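Local coordinates for protein CEP104 (PDB 5JO8) that probably binds tubulin or microtubules through its TOG domain, as a centriolar protein of the chicken, at residues A[38-43]-A[84-89]; A[138-143]-A[175-180]; A[161-166]-A[198-203]. All coordinates share one frame; numbering follows the deposited sequence. Where two conformers were deposited one is given.

Contact 1 (A[38-43]-A[84-89]); sequences IEVFGE and LRAAIF
The ring of F41 is turned so that its CE2-CZ edge faces helix 77-94. CE2 comes to 3.5 Å from A86 CB, which lies obliquely to the ring, while the backbone amide of A87 sits at the ring edge, near its plane, with A87 N 3.7 Å from F41 CE2. CZ passes on to the methyl of A87, its CB 4.1 Å away. V40 reaches A86 with one methyl branch: CG2 of V40 rests 3.8 Å from A86 CB, so this one alanine methyl lies against both valine and phenylalanine. CG1 of V40, anti to the backbone N (chi1 171°), stands over the centre of one face of the F41 ring, 3.7 Å above its plane, and probably limits how far the ring can turn. The two short alanine side chains let the helices 35-41 and 77-94 come close, with V40 CA and A86 CA 6.8 Å apart. V64 and L68 of helix 54-69 touch both F41 and A87, tying three helices of the TOG domain's helical array together. A serine in place of F41 would probably leave A86 and A87 without their aromatic neighbour and open a gap against V64 and L68. The segments meet through apolar side chains and a ring edge set against the A87 amide, without polar pairing, so cohesion probably rests on shape and exclusion of water.

Contact 2 (A[138-143]-A[175-180]); sequences GLLSRT and VHLVQL
The imidazole of H176 meets L140 through its ND1-CE1 side: CD1 of L140 lies 3.4 Å from H176 ND1 and 3.8 Å from H176 CE1, oblique to the ring, while L136 and P137 of helix 125-142 also touch this histidine. The contact belongs to the array of helical hairpins that builds a TOG domain, and it sets the C-terminal part of helix 125-142 against the short helix 173-177. The other flat group, the amide of Q179, turns back to its own segment: NE2 donates to V175 O at 2.8 Å, with the acceptor close to the amide plane.

L140 spans both partners with its two methyls. CD1 goes to the histidine, the two side chains running past each other in opposite senses, and CD2 meets L177 CD2 at 3.8 Å, where the leucines lie aslant. H176 has CG anti to its own backbone N (chi1 -150°, some way from the staggered value), which carries the ring over toward L140. Around this junction I158 of helix 148-163 and L196 of helix 187-204 touch L140, and V197 and L200 touch L177, so the leucine pair is buried among neighbouring helices. R193 is hydrogen-bonded to the carbonyl oxygens of L177, Q179 and L180, holding the chain as it leaves the short helix. Three residues on from L140, the hydroxyl of T143 turns back to the carbonyl of L140, with OG1 2.6 Å from L140 O, in the carbonyl plane and on a lone pair.

Contact 3 (A[161-166]-A[198-203]); sequences MALWSE and ECLLKE
L200 reaches between A162 and L163 with its two methyls, and this is the close-packed, buried side of the contact. CD1 of L200 lies 3.9 Å from A162 CB, and CD2 meets CD1 of L163 at 3.7 Å while also lying 4.1 Å from A162 CB. L200 holds CG anti to its carbonyl carbon (chi1 -74°), which puts CG on the side of A162 and L163. Q159, one turn before L163 on helix 148-163, and F211 in a loop also touch L200. This packing joins helix 148-163 to helix 187-204 in the TOG domain's array of helices, with the short helix 173-177 between them in the chain.

Toward solvent the character changes. E203 is exposed, and its chain, extended beyond CG, slants across the side chain of L163 and brings its carboxylate to the leucine methyl: OE2 is 3.3 Å from L163 CD1, and CD of E203 is 3.5 Å from the same atom. This is an apolar group against a charged one, with neither hydrogen bond nor salt bridge between them, so it lends the carboxylate no polar anchor. Q159 touches E203 as well, and K168, in a loop, also touches L163.

How the contacts relate
Contacts 2 and 3 are neighbours, their centres 14 Å apart, and they touch directly: L177 CD1 packs on L200 CD1 at 3.5 Å. Along the chain their segments alternate, so helices 125-142, 148-163, 173-177 and 187-204 pack into adjoining parts of the same array. Contact 1 closes earlier in the sequence and lies toward the N-terminal end of the array, its centre 26 Å from that of contact 2 and 30 Å from that of contact 3, with about 9 Å between nearest atoms in both cases. Helix 125-142 bridges this distance, since its E127 pairs with R85 while its far end carries L140.

Contact 1 (A[38-43]-A[84-89])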
# COMPACT_ATOMS: atom_id res chain seq x y z
N ILE A 38 14.25 -9.00 -18.79
CA ILE A 38 15.41 -9.01 -19.68
C ILE A 38 14.95 -8.95 -21.14
O ILE A 38 15.53 -8.21 -21.95
CB ILE A 38 16.29 -10.24 -19.42
CG1 ILE A 38 17.01 -10.09 -18.08
CG2 ILE A 38 17.32 -10.42 -20.53
CD1 ILE A 38 17.53 -11.40 -17.51
N GLU A 39 13.88 -9.68 -21.44
CA GLU A 39 13.31 -9.68 -22.78
C GLU A 39 12.86 -8.29 -23.21
O GLU A 39 12.93 -7.94 -24.39
CB GLU A 39 12.12 -10.64 -22.85
CG GLU A 39 12.33 -11.77 -23.82
CD GLU A 39 11.27 -12.84 -23.71
OE1 GLU A 39 10.58 -12.91 -22.67
OE2 GLU A 39 11.12 -13.63 -24.68
N VAL A 40 12.40 -7.49 -22.25
CA VAL A 40 11.87 -6.17 -22.54
C VAL A 40 12.95 -5.10 -22.52
O VAL A 40 12.99 -4.23 -23.39
CB VAL A 40 10.74 -5.82 -21.54
CG1 VAL A 40 10.31 -4.37 -21.69
CG2 VAL A 40 9.55 -6.75 -21.73
N PHE A 41 13.82 -5.15 -21.50
CA PHE A 41 14.77 -4.07 -21.28
C PHE A 41 16.23 -4.37 -21.63
O PHE A 41 17.05 -3.47 -21.68
CB PHE A 41 14.72 -3.61 -19.83
CG PHE A 41 13.39 -3.08 -19.43
CD1 PHE A 41 12.86 -1.95 -20.05
CD2 PHE A 41 12.66 -3.69 -18.42
CE1 PHE A 41 11.63 -1.45 -19.67
CE2 PHE A 41 11.43 -3.19 -18.04
CZ PHE A 41 10.91 -2.08 -18.67
N GLY A 42 16.54 -5.64 -21.84
CA GLY A 42 17.92 -6.04 -22.06
C GLY A 42 18.62 -6.39 -20.78
O GLY A 42 18.26 -5.92 -19.69
N GLU A 43 19.64 -7.24 -20.89
CA GLU A 43 20.33 -7.73 -19.71
C GLU A 43 21.14 -6.65 -19.00
O GLU A 43 21.26 -6.67 -17.77
CB GLU A 43 21.20 -8.95 -20.04
CG GLU A 43 21.91 -9.54 -18.83
CD GLU A 43 22.55 -10.88 -19.12
OE1 GLU A 43 22.29 -11.45 -20.19
OE2 GLU A 43 23.32 -11.35 -18.25
N LEU A 84 5.03 -2.84 -19.33
CA LEU A 84 4.48 -2.47 -18.03
C LEU A 84 4.76 -3.58 -17.04
O LEU A 84 5.17 -3.32 -15.91
CB LEU A 84 2.97 -2.22 -18.11
CG LEU A 84 2.25 -1.92 -16.79
CD1 LEU A 84 1.05 -1.04 -17.02
CD2 LEU A 84 1.83 -3.18 -16.03
N ARG A 85 4.49 -4.82 -17.42
CA ARG A 85 4.67 -5.92 -16.49
C ARG A 85 6.13 -6.05 -16.08
O ARG A 85 6.43 -6.28 -14.90
CB ARG A 85 4.14 -7.22 -17.08
CG ARG A 85 2.68 -7.15 -17.52
CD ARG A 85 1.74 -7.05 -16.33
NE ARG A 85 0.32 -7.09 -16.72
CZ ARG A 85 -0.48 -8.14 -16.54
NH1 ARG A 85 -0.02 -9.25 -15.98
NH2 ARG A 85 -1.75 -8.08 -16.92
N ALA A 86 7.04 -5.88 -17.02
CA ALA A 86 8.46 -5.96 -16.71
C ALA A 86 8.89 -4.81 -15.79
O ALA A 86 9.71 -4.99 -14.89
CB ALA A 86 9.29 -5.97 -17.99
N ALA A 87 8.35 -3.62 -16.04
CA ALA A 87 8.67 -2.47 -15.20
C ALA A 87 8.18 -2.67 -13.77
O ALA A 87 8.89 -2.36 -12.82
CB ALA A 87 8.07 -1.19 -15.80
N ILE A 88 6.97 -3.22 -13.63
CA ILE A 88 6.40 -3.50 -12.32
C ILE A 88 7.20 -4.56 -11.58
O ILE A 88 7.39 -4.47 -10.36
CB ILE A 88 4.88 -3.82 -12.41
CG1 ILE A 88 4.07 -2.57 -12.80
CG2 ILE A 88 4.34 -4.44 -11.12
CD1 ILE A 88 4.08 -1.40 -11.78
N PHE A 89 7.71 -5.55 -12.30
CA PHE A 89 8.60 -6.55 -11.73
C PHE A 89 9.80 -5.85 -11.06
O PHE A 89 10.18 -6.18 -9.92
CB PHE A 89 9.08 -7.54 -12.82
CG PHE A 89 10.11 -8.52 -12.34
CD1 PHE A 89 11.46 -8.23 -12.41
CD2 PHE A 89 9.72 -9.74 -11.80
CE1 PHE A 89 12.41 -9.12 -11.94
CE2 PHE A 89 10.68 -10.65 -11.34
CZ PHE A 89 12.02 -10.33 -11.41

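Contact 2 (A[138-143]-A[175-180])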
# COMPACT_ATOMS: atom_id res chain seq x y z
N GLY A 138 4.37 -4.63 -0.70
CA GLY A 138 5.71 -4.17 -0.40
C GLY A 138 5.74 -2.78 0.20
O GLY A 138 6.55 -2.49 1.09
N LEU A 139 4.88 -1.89 -0.30
CA LEU A 139 4.81 -0.53 0.23
C LEU A 139 4.37 -0.58 1.68
O LEU A 139 4.92 0.12 2.54
CB LEU A 139 3.85 0.32 -0.59
CG LEU A 139 4.34 0.67 -1.99
CD1 LEU A 139 3.18 1.17 -2.82
CD2 LEU A 139 5.45 1.72 -1.91
N LEU A 140 3.39 -1.43 1.95
CA LEU A 140 2.91 -1.59 3.33
C LEU A 140 4.01 -2.11 4.25
O LEU A 140 4.11 -1.68 5.40
CB LEU A 140 1.66 -2.47 3.39
CG LEU A 140 0.41 -1.66 3.08
CD1 LEU A 140 -0.77 -2.58 2.83
CD2 LEU A 140 0.09 -0.70 4.24
N SER A 141 4.82 -3.04 3.76
CA SER A 141 5.94 -3.55 4.54
C SER A 141 6.88 -2.44 4.98
O SER A 141 7.37 -2.46 6.11
CB SER A 141 6.72 -4.61 3.76
OG SER A 141 6.01 -5.83 3.72
N ARG A 142 7.13 -1.47 4.11
CA ARG A 142 8.06 -0.38 4.42
C ARG A 142 7.49 0.55 5.48
O ARG A 142 8.24 1.25 6.15
CB ARG A 142 8.43 0.43 3.17
CG ARG A 142 9.01 -0.39 2.01
CD ARG A 142 10.12 -1.35 2.43
NE ARG A 142 11.21 -0.70 3.16
CZ ARG A 142 12.22 -0.04 2.59
NH1 ARG A 142 12.30 0.07 1.27
NH2 ARG A 142 13.16 0.51 3.35
N THR A 143 6.17 0.56 5.65
CA THR A 143 5.58 1.36 6.73
C THR A 143 5.88 0.76 8.10
O THR A 143 5.55 1.35 9.13
CB THR A 143 4.05 1.55 6.58
OG1 THR A 143 3.37 0.32 6.88
CG2 THR A 143 3.68 2.04 5.18
N VAL A 175 -9.54 -1.95 0.90
CA VAL A 175 -9.76 -3.35 1.22
C VAL A 175 -8.48 -4.00 1.73
O VAL A 175 -8.51 -4.76 2.70
CB VAL A 175 -10.34 -4.10 0.01
CG1 VAL A 175 -10.55 -5.56 0.35
CG2 VAL A 175 -11.65 -3.45 -0.41
N HIS A 176 -7.36 -3.70 1.10
CA HIS A 176 -6.08 -4.22 1.56
C HIS A 176 -5.78 -3.72 2.98
O HIS A 176 -5.31 -4.47 3.82
CB HIS A 176 -4.96 -3.76 0.63
CG HIS A 176 -3.81 -4.70 0.55
ND1 HIS A 176 -2.94 -4.91 1.60
CD2 HIS A 176 -3.37 -5.49 -0.46
CE1 HIS A 176 -2.02 -5.79 1.24
NE2 HIS A 176 -2.26 -6.16 -0.00
N LEU A 177 -6.07 -2.45 3.23
CA LEU A 177 -5.78 -1.83 4.53
C LEU A 177 -6.58 -2.39 5.71
O LEU A 177 -6.09 -2.35 6.84
CB LEU A 177 -5.97 -0.32 4.45
CG LEU A 177 -4.95 0.47 3.64
CD1 LEU A 177 -5.36 1.90 3.60
CD2 LEU A 177 -3.52 0.33 4.16
N VAL A 178 -7.79 -2.89 5.45
CA VAL A 178 -8.63 -3.44 6.52
C VAL A 178 -8.52 -4.94 6.75
O VAL A 178 -9.31 -5.53 7.49
CB VAL A 178 -10.11 -3.00 6.39
CG1 VAL A 178 -10.22 -1.49 6.39
CG2 VAL A 178 -10.75 -3.61 5.15
N GLN A 179 -7.53 -5.56 6.13
CA GLN A 179 -7.31 -6.98 6.37
C GLN A 179 -6.81 -7.20 7.79
O GLN A 179 -6.28 -6.28 8.41
CB GLN A 179 -6.37 -7.57 5.32
CG GLN A 179 -6.97 -7.57 3.91
CD GLN A 179 -8.40 -8.11 3.88
OE1 GLN A 179 -8.63 -9.30 4.08
NE2 GLN A 179 -9.37 -7.21 3.66
N LEU A 180 -6.99 -8.41 8.31
CA LEU A 180 -6.68 -8.73 9.70
C LEU A 180 -5.30 -8.26 10.13
O LEU A 180 -4.31 -8.44 9.42
CB LEU A 180 -6.79 -10.24 9.94
CG LEU A 180 -6.55 -10.72 11.37
CD1 LEU A 180 -7.83 -10.62 12.19
CD2 LEU A 180 -5.98 -12.13 11.41

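Contact 3 (A[161-166]-A[198-203])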
# COMPACT_ATOMS: atom_id res chain seq x y z
N MET A 161 -1.61 7.31 -3.44
CA MET A 161 -2.00 6.33 -4.45
C MET A 161 -3.47 5.95 -4.33
O MET A 161 -4.15 5.78 -5.34
CB MET A 161 -1.11 5.08 -4.37
CG MET A 161 -1.47 4.02 -5.42
SD MET A 161 -0.23 2.72 -5.55
CE MET A 161 -0.30 1.97 -3.92
N ALA A 162 -3.97 5.85 -3.10
CA ALA A 162 -5.38 5.52 -2.87
C ALA A 162 -6.34 6.54 -3.48
O ALA A 162 -7.47 6.20 -3.86
CB ALA A 162 -5.65 5.38 -1.36
N LEU A 163 -5.89 7.79 -3.58
CA LEU A 163 -6.75 8.88 -4.02
C LEU A 163 -6.54 9.31 -5.48
O LEU A 163 -7.30 10.14 -6.00
CB LEU A 163 -6.63 10.04 -3.03
CG LEU A 163 -7.13 9.56 -1.65
CD1 LEU A 163 -6.46 10.23 -0.47
CD2 LEU A 163 -8.64 9.71 -1.57
N TRP A 164 -5.56 8.73 -6.17
CA TRP A 164 -5.37 9.03 -7.59
C TRP A 164 -6.62 8.64 -8.36
O TRP A 164 -7.23 7.61 -8.09
CB TRP A 164 -4.17 8.31 -8.20
CG TRP A 164 -2.87 8.76 -7.67
CD1 TRP A 164 -2.57 9.99 -7.12
CD2 TRP A 164 -1.68 7.98 -7.59
NE1 TRP A 164 -1.25 10.01 -6.72
CE2 TRP A 164 -0.68 8.79 -6.99
CE3 TRP A 164 -1.34 6.68 -7.97
CZ2 TRP A 164 0.61 8.33 -6.77
CZ3 TRP A 164 -0.06 6.22 -7.75
CH2 TRP A 164 0.90 7.05 -7.14
N SER A 165 -7.00 9.49 -9.31
CA SER A 165 -8.21 9.25 -10.09
C SER A 165 -8.21 7.90 -10.81
O SER A 165 -9.27 7.31 -11.01
CB SER A 165 -8.46 10.39 -11.08
OG SER A 165 -7.43 10.45 -12.04
N GLU A 166 -7.02 7.41 -11.18
CA GLU A 166 -6.92 6.09 -11.82
C GLU A 166 -7.13 4.94 -10.85
O GLU A 166 -7.51 3.84 -11.25
CB GLU A 166 -5.57 5.92 -12.51
CG GLU A 166 -5.39 6.74 -13.79
CD GLU A 166 -6.30 6.29 -14.93
OE1 GLU A 166 -6.25 5.10 -15.31
OE2 GLU A 166 -7.06 7.13 -15.45
N GLU A 198 -7.35 5.10 9.61
CA GLU A 198 -8.01 6.24 10.23
C GLU A 198 -7.99 7.43 9.28
O GLU A 198 -8.99 8.13 9.11
CB GLU A 198 -7.31 6.63 11.53
CG GLU A 198 -7.97 7.80 12.24
CD GLU A 198 -7.17 8.32 13.41
OE1 GLU A 198 -7.79 8.90 14.32
OE2 GLU A 198 -5.93 8.17 13.41
N CYS A 199 -6.83 7.65 8.67
CA CYS A 199 -6.63 8.80 7.80
C CYS A 199 -7.47 8.69 6.53
O CYS A 199 -8.21 9.61 6.18
CB CYS A 199 -5.14 8.91 7.45
SG CYS A 199 -4.74 10.14 6.21
N LEU A 200 -7.36 7.55 5.85
CA LEU A 200 -8.09 7.38 4.60
C LEU A 200 -9.60 7.28 4.80
O LEU A 200 -10.38 7.74 3.96
CB LEU A 200 -7.54 6.20 3.79
CG LEU A 200 -6.18 6.51 3.15
CD1 LEU A 200 -5.55 5.26 2.57
CD2 LEU A 200 -6.34 7.58 2.08
N LEU A 201 -10.03 6.70 5.91
CA LEU A 201 -11.45 6.63 6.22
C LEU A 201 -12.05 8.03 6.37
O LEU A 201 -13.11 8.32 5.82
CB LEU A 201 -11.68 5.81 7.49
CG LEU A 201 -13.12 5.55 7.91
CD1 LEU A 201 -13.91 4.96 6.76
CD2 LEU A 201 -13.12 4.62 9.11
N LYS A 202 -11.37 8.90 7.11
CA LYS A 202 -11.84 10.27 7.27
C LYS A 202 -12.01 10.96 5.93
O LYS A 202 -13.04 11.58 5.66
CB LYS A 202 -10.85 11.09 8.10
CG LYS A 202 -10.79 10.77 9.57
CD LYS A 202 -9.84 11.73 10.25
CE LYS A 202 -9.50 11.28 11.65
NZ LYS A 202 -8.51 12.20 12.28
N GLU A 203 -10.99 10.83 5.08
CA GLU A 203 -10.95 11.49 3.79
C GLU A 203 -11.93 10.91 2.77
O GLU A 203 -12.53 11.64 1.98
CB GLU A 203 -9.53 11.43 3.23
CG GLU A 203 -9.28 12.37 2.08
CD GLU A 203 -7.81 12.55 1.80
OE1 GLU A 203 -6.99 12.14 2.65
OE2 GLU A 203 -7.47 13.11 0.74